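PDB 4MG4: phosphonomutase from Burkholderia cenocepacia J2315, which folds as a TIM barrel of the phosphomutase family, eight parallel strands closed into a barrel and surrounded by helices. Local coordinates for residues 123-126 and 127-130; 134-137 and 138-142; 167-170 and 171-174; 229-232 and 233-236. All coordinates share one frame; numbering follows the deposited sequence.

Contact 1 (123-126 and 127-130); sequences DSFP and STGE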
loop_
_atom_site.group_PDB
_atom_site.type_symbol
_atom_site.label_atom_id
_atom_site.label_comp_id
_atom_site.label_asym_id
_atom_site.label_seq_id
_atom_site.Cartn_x
_atom_site.Cartn_y
_atom_site.Cartn_z
ATOM N N ASP A 123 -14.953 -11.340 -18.646
ATOM C CA ASP A 123 -15.220 -11.769 -20.012
ATOM C C ASP A 123 -14.897 -10.723 -21.092
ATOM O O ASP A 123 -15.438 -10.784 -22.173
ATOM C CB ASP A 123 -16.659 -12.289 -20.119
ATOM C CG ASP A 123 -17.721 -11.233 -19.940
ATOM O OD1 ASP A 123 -17.411 -10.058 -19.633
ATOM O OD2 ASP A 123 -18.902 -11.624 -20.064
ATOM N N SER A 124 -13.998 -9.800 -20.785
ATOM C CA SER A 124 -13.623 -8.774 -21.724
ATOM C C SER A 124 -12.174 -8.976 -22.154
ATOM O O SER A 124 -11.357 -9.635 -21.488
ATOM C CB SER A 124 -13.820 -7.399 -21.114
ATOM O OG SER A 124 -13.021 -7.279 -19.965
ATOM N N PHE A 125 -11.907 -8.466 -23.353
ATOM C CA PHE A 125 -10.524 -8.405 -23.874
ATOM C C PHE A 125 -9.773 -7.256 -23.245
ATOM O O PHE A 125 -10.261 -6.121 -23.221
ATOM C CB PHE A 125 -10.504 -8.187 -25.381
ATOM C CG PHE A 125 -10.937 -9.345 -26.188
ATOM C CD1 PHE A 125 -10.077 -10.426 -26.390
ATOM C CD2 PHE A 125 -12.173 -9.334 -26.818
ATOM C CE1 PHE A 125 -10.506 -11.494 -27.149
ATOM C CE2 PHE A 125 -12.593 -10.404 -27.589
ATOM C CZ PHE A 125 -11.751 -11.484 -27.746
ATOM N N PRO A 126 -8.591 -7.530 -22.700
ATOM C CA PRO A 126 -7.808 -6.393 -22.245
ATOM C C PRO A 126 -7.333 -5.499 -23.419
ATOM O O PRO A 126 -7.169 -4.310 -23.200
ATOM C CB PRO A 126 -6.649 -7.035 -21.468
ATOM C CG PRO A 126 -6.581 -8.442 -21.931
ATOM C CD PRO A 126 -7.950 -8.822 -22.400
ATOM N N SER A 127 -7.211 -6.036 -24.648
ATOM C CA SER A 127 -6.808 -5.208 -25.833
ATOM C C SER A 127 -7.795 -4.093 -26.253
ATOM O O SER A 127 -7.370 -2.991 -26.626
ATOM C CB SER A 127 -6.482 -6.091 -27.063
ATOM O OG SER A 127 -7.646 -6.525 -27.779
ATOM N N THR A 128 -9.093 -4.375 -26.253
ATOM C CA THR A 128 -10.079 -3.413 -26.758
ATOM C C THR A 128 -11.110 -3.018 -25.703
ATOM O O THR A 128 -11.849 -2.061 -25.913
ATOM C CB THR A 128 -10.866 -3.971 -27.978
ATOM O OG1 THR A 128 -11.371 -5.284 -27.671
ATOM C CG2 THR A 128 -9.993 -4.023 -29.275
ATOM N N GLY A 129 -11.204 -3.787 -24.613
ATOM C CA GLY A 129 -12.295 -3.623 -23.623
ATOM C C GLY A 129 -13.634 -4.202 -24.083
ATOM O O GLY A 129 -14.640 -4.138 -23.372
ATOM N N GLU A 130 -13.660 -4.811 -25.259
ATOM C CA GLU A 130 -14.863 -5.341 -25.815
ATOM C C GLU A 130 -15.119 -6.700 -25.166
ATOM O O GLU A 130 -14.206 -7.279 -24.588
ATOM C CB GLU A 130 -14.740 -5.495 -27.339
ATOM C CG GLU A 130 -14.556 -4.158 -28.071
ATOM C CD GLU A 130 -15.752 -3.264 -27.874
ATOM O OE1 GLU A 130 -15.634 -2.223 -27.203
ATOM O OE2 GLU A 130 -16.832 -3.639 -28.349
#
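Phe-125 meets Glu-130 and Thr-128 where the loop between strand 118-122 and helix 134-150 folds back on itself. The side chain sets out beside its own backbone N, with CG anti to the carbonyl carbon (chi1 -71°), and this turns it along the returning chain. Its CB lies 3.8 Å from Thr-128 OG1 and scarcely farther from Glu-130 O. Next along, CG only skirts that carbonyl oxygen, whereas CD2 comes within 3.7 Å of Glu-130 O, which approaches the ring obliquely. The CE1 corner, across the ring from CD2, packs 3.8 Å from OE2 of Glu-136, a carboxylate salt-bridged to Arg-132, which also touches the Phe-125 side chain.

Two backbone bonds close the loop. Phe-125 N donates to Glu-130 O at 2.9 Å, almost straight at the hydrogen (166°). Gly-129 N reaches Phe-125 O, also at 2.9 Å, but is more bent; this i+4 to i bond closes a five-residue alpha-turn, and Gly-129 has the positive phi (77°) that glycine readily accepts. Thr-128 OG1 takes a weak bond from Glu-130 N. Ser-124 brings its CA to 3.3 Å from Glu-130 O, while its OG is bonded to Asp-162. Glu-130 O is thus held by a near-linear N-H and a C-H: the pairing rests on main-chain atoms, and the ring adds van der Waals contact.

Contact 2 (134-137 and 138-142); sequences VDEA and AARIA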
loop_
_atom_site.group_PDB
_atom_site.type_symbol
_atom_site.label_atom_id
_atom_site.label_comp_id
_atom_site.label_asym_id
_atom_site.label_seq_id
_atom_site.Cartn_x
_atom_site.Cartn_y
_atom_site.Cartn_z
ATOM N N VAL A 134 -19.510 -15.253 -26.190
ATOM C CA VAL A 134 -20.028 -16.029 -25.039
ATOM C C VAL A 134 -19.296 -17.357 -24.872
ATOM O O VAL A 134 -18.887 -17.731 -23.758
ATOM C CB VAL A 134 -21.553 -16.240 -25.104
ATOM C CG1 VAL A 134 -22.001 -16.921 -26.372
ATOM C CG2 VAL A 134 -22.044 -17.003 -23.901
ATOM N N ASP A 135 -19.109 -18.095 -25.960
ATOM C CA ASP A 135 -18.482 -19.405 -25.818
ATOM C C ASP A 135 -16.963 -19.347 -25.664
ATOM O O ASP A 135 -16.369 -20.235 -25.031
ATOM C CB ASP A 135 -18.959 -20.352 -26.920
ATOM C CG ASP A 135 -20.467 -20.632 -26.794
ATOM O OD1 ASP A 135 -20.853 -21.017 -25.665
ATOM O OD2 ASP A 135 -21.256 -20.382 -27.756
ATOM N N GLU A 136 -16.330 -18.295 -26.172
ATOM C CA GLU A 136 -14.892 -18.075 -25.909
ATOM C C GLU A 136 -14.684 -17.771 -24.433
ATOM O O GLU A 136 -13.815 -18.326 -23.785
ATOM C CB GLU A 136 -14.354 -16.936 -26.767
ATOM C CG GLU A 136 -12.840 -16.978 -26.889
ATOM C CD GLU A 136 -12.193 -15.659 -27.248
ATOM O OE1 GLU A 136 -12.452 -15.207 -28.390
ATOM O OE2 GLU A 136 -11.443 -15.107 -26.367
ATOM N N ALA A 137 -15.549 -16.934 -23.895
ATOM C CA ALA A 137 -15.525 -16.588 -22.462
ATOM C C ALA A 137 -15.794 -17.821 -21.602
ATOM O O ALA A 137 -15.149 -18.059 -20.624
ATOM C CB ALA A 137 -16.523 -15.488 -22.139
ATOM N N ALA A 138 -16.771 -18.614 -21.994
ATOM C CA ALA A 138 -17.106 -19.843 -21.276
ATOM C C ALA A 138 -15.999 -20.858 -21.316
ATOM O O ALA A 138 -15.765 -21.527 -20.339
ATOM C CB ALA A 138 -18.403 -20.448 -21.803
ATOM N N ALA A 139 -15.253 -20.933 -22.426
ATOM C CA ALA A 139 -14.152 -21.845 -22.513
ATOM C C ALA A 139 -13.018 -21.528 -21.515
ATOM O O ALA A 139 -12.359 -22.458 -21.002
ATOM C CB ALA A 139 -13.606 -21.886 -23.948
ATOM N N ARG A 140 -12.819 -20.232 -21.274
ATOM C CA ARG A 140 -11.809 -19.774 -20.273
ATOM C C ARG A 140 -12.302 -20.177 -18.868
ATOM O O ARG A 140 -11.529 -20.696 -18.055
ATOM C CB ARG A 140 -11.549 -18.297 -20.457
ATOM C CG ARG A 140 -11.024 -17.947 -21.845
ATOM C CD ARG A 140 -11.100 -16.481 -22.196
ATOM N NE ARG A 140 -10.149 -15.695 -21.457
ATOM C CZ ARG A 140 -8.869 -15.527 -21.790
ATOM N NH1 ARG A 140 -8.335 -16.145 -22.841
ATOM N NH2 ARG A 140 -8.113 -14.733 -21.026
ATOM N N ILE A 141 -13.600 -20.026 -18.607
ATOM C CA ILE A 141 -14.171 -20.455 -17.310
ATOM C C ILE A 141 -14.007 -21.966 -17.133
ATOM O O ILE A 141 -13.641 -22.481 -16.099
ATOM C CB ILE A 141 -15.640 -20.046 -17.191
ATOM C CG1 ILE A 141 -15.711 -18.522 -17.013
ATOM C CG2 ILE A 141 -16.322 -20.754 -16.030
ATOM C CD1 ILE A 141 -17.025 -17.958 -17.394
ATOM N N ALA A 142 -14.276 -22.706 -18.200
ATOM C CA ALA A 142 -14.169 -24.162 -18.115
ATOM C C ALA A 142 -12.768 -24.616 -17.846
ATOM O O ALA A 142 -12.552 -25.526 -17.040
ATOM C CB ALA A 142 -14.717 -24.799 -19.384
#
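Arg-140 leaves the helix with CG beside its backbone N (chi1 -60°), a course that carries the aliphatic chain back over the carbonyl of Glu-136, and a turn at chi3 (71°) then swings the guanidinium end off to another part of the fold. Glu-136, one helical turn earlier, starts instead anti to its N (chi1 -161°) and runs out nearly extended. Both belong to helix 134-150, the connecting helix of a beta-alpha-beta crossover in the TIM barrel, lying between strands 118-122 and 156-160.

The contact between the pair is mostly made by carbon. Arg-140 CG is 3.4 Å from Glu-136 O, with CD close behind, and the backbone bond from Arg-140 N to the same oxygen is weak at 3.3 Å. The charged ends do not meet, since Glu-136 OE2 stays 4.8 Å from Arg-140 NH1. Arg-132 forms the salt bridge to this carboxylate, whereas Arg-140 NH2 is bonded to the carbonyl oxygens of Ser-95 and Gly-98, which tie the helix to the loop before helix 101-113.

Elsewhere along the turn, Ala-138 CB lies against Val-134 O, and Ala-139 touches Pro-101 of helix 101-113. Ala-138 N donates to Val-134 O at 2.9 Å and Ala-139 N to Asp-135 O at the same length, while Ala-137 and Ile-141 touch Tyr-187 of helix 174-190. Ile-141 N bonds Ala-137 O, and both CG1 and CD1 of Ile-141 lie 3.7 Å from Ala-137 O.

Contact 3 (167-170 and 171-174); sequences AATE and THDE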
loop_
_atom_site.group_PDB
_atom_site.type_symbol
_atom_site.label_atom_id
_atom_site.label_comp_id
_atom_site.label_asym_id
_atom_site.label_seq_id
_atom_site.Cartn_x
_atom_site.Cartn_y
_atom_site.Cartn_z
ATOM N N ALA A 167 -21.781 -0.439 -20.961
ATOM C CA ALA A 167 -22.932 0.290 -21.515
ATOM C C ALA A 167 -23.343 1.503 -20.647
ATOM O O ALA A 167 -23.408 1.419 -19.440
ATOM C CB ALA A 167 -24.108 -0.663 -21.628
ATOM N N ALA A 168 -23.670 2.628 -21.297
ATOM C CA ALA A 168 -24.183 3.791 -20.596
ATOM C C ALA A 168 -25.459 3.453 -19.892
ATOM O O ALA A 168 -26.278 2.675 -20.396
ATOM C CB ALA A 168 -24.403 4.944 -21.592
ATOM N N THR A 169 -25.617 4.008 -18.698
ATOM C CA THR A 169 -26.713 3.679 -17.823
ATOM C C THR A 169 -28.062 3.837 -18.514
ATOM O O THR A 169 -29.012 3.084 -18.278
ATOM C CB THR A 169 -26.662 4.600 -16.593
ATOM O OG1 THR A 169 -25.376 4.440 -15.993
ATOM C CG2 THR A 169 -27.765 4.250 -15.603
ATOM N N GLU A 170 -28.166 4.869 -19.348
ATOM C CA GLU A 170 -29.446 5.130 -19.976
ATOM C C GLU A 170 -29.895 4.047 -20.959
ATOM O O GLU A 170 -31.069 4.018 -21.387
ATOM C CB GLU A 170 -29.382 6.473 -20.696
ATOM C CG GLU A 170 -28.480 6.488 -21.887
ATOM C CD GLU A 170 -28.466 7.848 -22.499
ATOM O OE1 GLU A 170 -29.475 8.172 -23.185
ATOM O OE2 GLU A 170 -27.478 8.604 -22.253
ATOM N N THR A 171 -28.969 3.152 -21.306
ATOM C CA THR A 171 -29.247 2.041 -22.192
ATOM C C THR A 171 -29.509 0.718 -21.483
ATOM O O THR A 171 -29.767 -0.274 -22.115
ATOM C CB THR A 171 -28.113 1.786 -23.209
ATOM O OG1 THR A 171 -26.958 1.229 -22.585
ATOM C CG2 THR A 171 -27.709 3.059 -23.930
ATOM N N HIS A 172 -29.411 0.714 -20.165
ATOM C CA HIS A 172 -29.668 -0.498 -19.395
ATOM C C HIS A 172 -31.127 -0.821 -19.395
ATOM O O HIS A 172 -31.982 -0.073 -18.844
ATOM C CB HIS A 172 -29.194 -0.276 -17.978
ATOM C CG HIS A 172 -27.729 -0.034 -17.872
ATOM N ND1 HIS A 172 -27.087 0.045 -16.649
ATOM C CD2 HIS A 172 -26.754 0.046 -18.811
ATOM C CE1 HIS A 172 -25.793 0.245 -16.851
ATOM N NE2 HIS A 172 -25.565 0.234 -18.149
ATOM N N ASP A 173 -31.440 -1.945 -19.981
ATOM C CA ASP A 173 -32.799 -2.360 -20.202
ATOM C C ASP A 173 -32.900 -3.859 -20.254
ATOM O O ASP A 173 -31.904 -4.567 -19.994
ATOM C CB ASP A 173 -33.300 -1.723 -21.499
ATOM C CG ASP A 173 -32.582 -2.206 -22.739
ATOM O OD1 ASP A 173 -31.690 -3.100 -22.705
ATOM O OD2 ASP A 173 -32.936 -1.635 -23.809
ATOM N N GLU A 174 -34.088 -4.348 -20.608
ATOM C CA GLU A 174 -34.320 -5.798 -20.644
ATOM C C GLU A 174 -33.464 -6.510 -21.653
ATOM O O GLU A 174 -33.058 -7.659 -21.388
ATOM C CB GLU A 174 -35.811 -6.139 -20.895
ATOM C CG GLU A 174 -36.267 -7.501 -20.348
ATOM C CD GLU A 174 -37.766 -7.771 -20.613
ATOM O OE1 GLU A 174 -38.084 -8.592 -21.499
ATOM O OE2 GLU A 174 -38.647 -7.146 -19.962
HETATM O O HOH W 1 -31.881 3.057 -18.005
HETATM O O HOH W 2 -32.951 2.116 -21.258
#
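The imidazole of His-172 lies flat against the backbone of Thr-169, whose CA stands over the ring centre at 3.6 Å and only 6° off the ring normal, a clear CH-pi contact. With CG anti to the carbonyl carbon (chi1 -63°), the ring folds back across the preceding turn and its far nitrogen meets Ala-167: His-172 NE2 donates to Ala-167 O at 2.8 Å. The carbonyl is approached from above its plane, by 56°, and its oxygen sits near the edge of the ring. One ring face thus rests on the chain while one edge is bonded to it, which fixes the rotation of the imidazole. Phe-164 adds an edge-to-face ring contact.

Thr-171 works at the neighbouring carbonyl. Its hydroxyl donates from OG1 to Ala-168 O at 2.7 Å, in the carbonyl plane, while Thr-171 N reaches Ala-168 O at 2.9 Å from above that plane, so two donors from one residue grip a single oxygen. OG1 also brushes Ala-167 CB. The bond from His-172 N to Thr-169 O, 3.1 Å long, completes the turn, and a water joins Thr-169 O to His-172 O.

Asp-173 follows as the N-cap of helix 174-190, its OD1 bonded to Leu-176 N. This is a compact 3-10 turn in a solvent-facing beta-alpha loop of the TIM barrel, leading from strand 156-160 into that helix.

Contact 4 (229-232 and 233-236); sequences AELA and EYGV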
loop_
_atom_site.group_PDB
_atom_site.type_symbol
_atom_site.label_atom_id
_atom_site.label_comp_id
_atom_site.label_asym_id
_atom_site.label_seq_id
_atom_site.Cartn_x
_atom_site.Cartn_y
_atom_site.Cartn_z
ATOM N N ALA A 229 -28.894 -2.754 2.436
ATOM C CA ALA A 229 -30.152 -3.385 2.830
ATOM C C ALA A 229 -31.081 -3.553 1.617
ATOM O O ALA A 229 -31.822 -4.537 1.515
ATOM C CB ALA A 229 -30.829 -2.567 3.915
ATOM N N GLU A 230 -31.106 -2.563 0.730
ATOM C CA GLU A 230 -31.919 -2.669 -0.475
ATOM C C GLU A 230 -31.431 -3.792 -1.370
ATOM O O GLU A 230 -32.184 -4.621 -1.795
ATOM C CB GLU A 230 -31.923 -1.358 -1.275
ATOM C CG GLU A 230 -32.725 -0.297 -0.532
ATOM C CD GLU A 230 -32.777 1.052 -1.213
ATOM O OE1 GLU A 230 -31.696 1.484 -1.671
ATOM O OE2 GLU A 230 -33.908 1.662 -1.283
ATOM N N LEU A 231 -30.147 -3.786 -1.653
ATOM C CA LEU A 231 -29.574 -4.895 -2.448
ATOM C C LEU A 231 -29.888 -6.297 -1.882
ATOM O O LEU A 231 -30.302 -7.236 -2.625
ATOM C CB LEU A 231 -28.069 -4.681 -2.597
ATOM C CG LEU A 231 -27.692 -3.473 -3.422
ATOM C CD1 LEU A 231 -26.174 -3.313 -3.412
ATOM C CD2 LEU A 231 -28.213 -3.563 -4.852
ATOM N N ALA A 232 -29.753 -6.467 -0.569
ATOM C CA ALA A 232 -30.104 -7.704 0.097
ATOM C C ALA A 232 -31.567 -8.085 -0.157
ATOM O O ALA A 232 -31.888 -9.217 -0.487
ATOM C CB ALA A 232 -29.873 -7.627 1.619
ATOM N N GLU A 233 -32.476 -7.113 -0.010
ATOM C CA GLU A 233 -33.863 -7.342 -0.271
ATOM C C GLU A 233 -34.189 -7.707 -1.723
ATOM O O GLU A 233 -35.151 -8.440 -1.940
ATOM C CB GLU A 233 -34.723 -6.136 0.247
ATOM C CG GLU A 233 -36.231 -6.376 0.212
ATOM C CD GLU A 233 -36.963 -5.992 -1.074
ATOM O OE1 GLU A 233 -36.647 -4.950 -1.692
ATOM O OE2 GLU A 233 -37.807 -6.747 -1.496
ATOM N N TYR A 234 -33.370 -7.272 -2.698
ATOM C CA TYR A 234 -33.524 -7.664 -4.085
ATOM C C TYR A 234 -33.081 -9.088 -4.331
ATOM O O TYR A 234 -33.334 -9.603 -5.409
ATOM C CB TYR A 234 -32.707 -6.762 -5.055
ATOM C CG TYR A 234 -32.948 -5.271 -4.968
ATOM C CD1 TYR A 234 -34.144 -4.748 -4.446
ATOM C CD2 TYR A 234 -31.955 -4.380 -5.335
ATOM C CE1 TYR A 234 -34.320 -3.367 -4.335
ATOM C CE2 TYR A 234 -32.128 -3.006 -5.231
ATOM C CZ TYR A 234 -33.310 -2.511 -4.731
ATOM O OH TYR A 234 -33.436 -1.111 -4.622
ATOM N N GLY A 235 -32.389 -9.689 -3.384
ATOM C CA GLY A 235 -31.956 -11.100 -3.485
ATOM C C GLY A 235 -30.487 -11.297 -3.866
ATOM O O GLY A 235 -30.077 -12.396 -4.204
ATOM N N VAL A 236 -29.689 -10.232 -3.778
ATOM C CA VAL A 236 -28.251 -10.309 -4.089
ATOM C C VAL A 236 -27.545 -11.161 -3.033
ATOM O O VAL A 236 -27.972 -11.166 -1.890
ATOM C CB VAL A 236 -27.717 -8.884 -4.131
ATOM C CG1 VAL A 236 -26.262 -8.744 -4.054
ATOM C CG2 VAL A 236 -28.311 -8.164 -5.357
#
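Tyr-234 lays its ring over the carbonyl of Glu-230 at the C-terminal end of helix 228-234, where Gly-235 closes the helix in a Schellman motif. Here the packing is tight: Glu-230 O stands 3.2 Å above the ring plane, over its centre, and the same oxygen accepts from Tyr-234 N at 3.0 Å. The Glu-230 chain runs alongside the ring in the same direction, its CB 3.7 Å from Tyr-234 OH; its carboxylate is bonded through OE1 to Thr-227 N. Leu-231 crosses the ring obliquely, CD2 against CD2 of Tyr-234 at 3.9 Å, and also packs on Ile-206 and Val-219.

The other side is looser and faces solvent. Glu-233, bent at chi2 (-89°), swings its carboxylate away from the preceding turn to a salt bridge with Arg-207 of helix 203-212; its CB stays by the carbonyl oxygens of Ala-229 and Glu-230, and its N bonds Ala-229 O. Ala-229 itself is exposed.

At the helix end, Gly-235 takes a positive phi of 102°, which lets the chain turn back. Gly-235 N bonds Ala-232 O, and the closing bond of the motif runs from Val-236 N to Leu-231 O at 3.3 Å.

How the contacts relate
The four contacts come in series along one TIM-barrel chain. Contacts 1 and 2 are neighbours in a single beta-alpha-beta unit: the loop of contact 1 leaves strand 118-122, and contact 2 is the start of helix 134-150. Their centres are about 14 Å apart and they touch, Asp-123 CB lying 3.8 Å from Ala-137 CB. Contact 3, its centre about 19 Å from that of contact 1, belongs to the loop after strand 156-160. Contacts 1 and 3 thus follow the C-terminal ends of strands, where TIM barrels usually carry their active sites. Contact 4, centred about 20 Å from contact 3, lies in the helix-to-strand return at the opposite end.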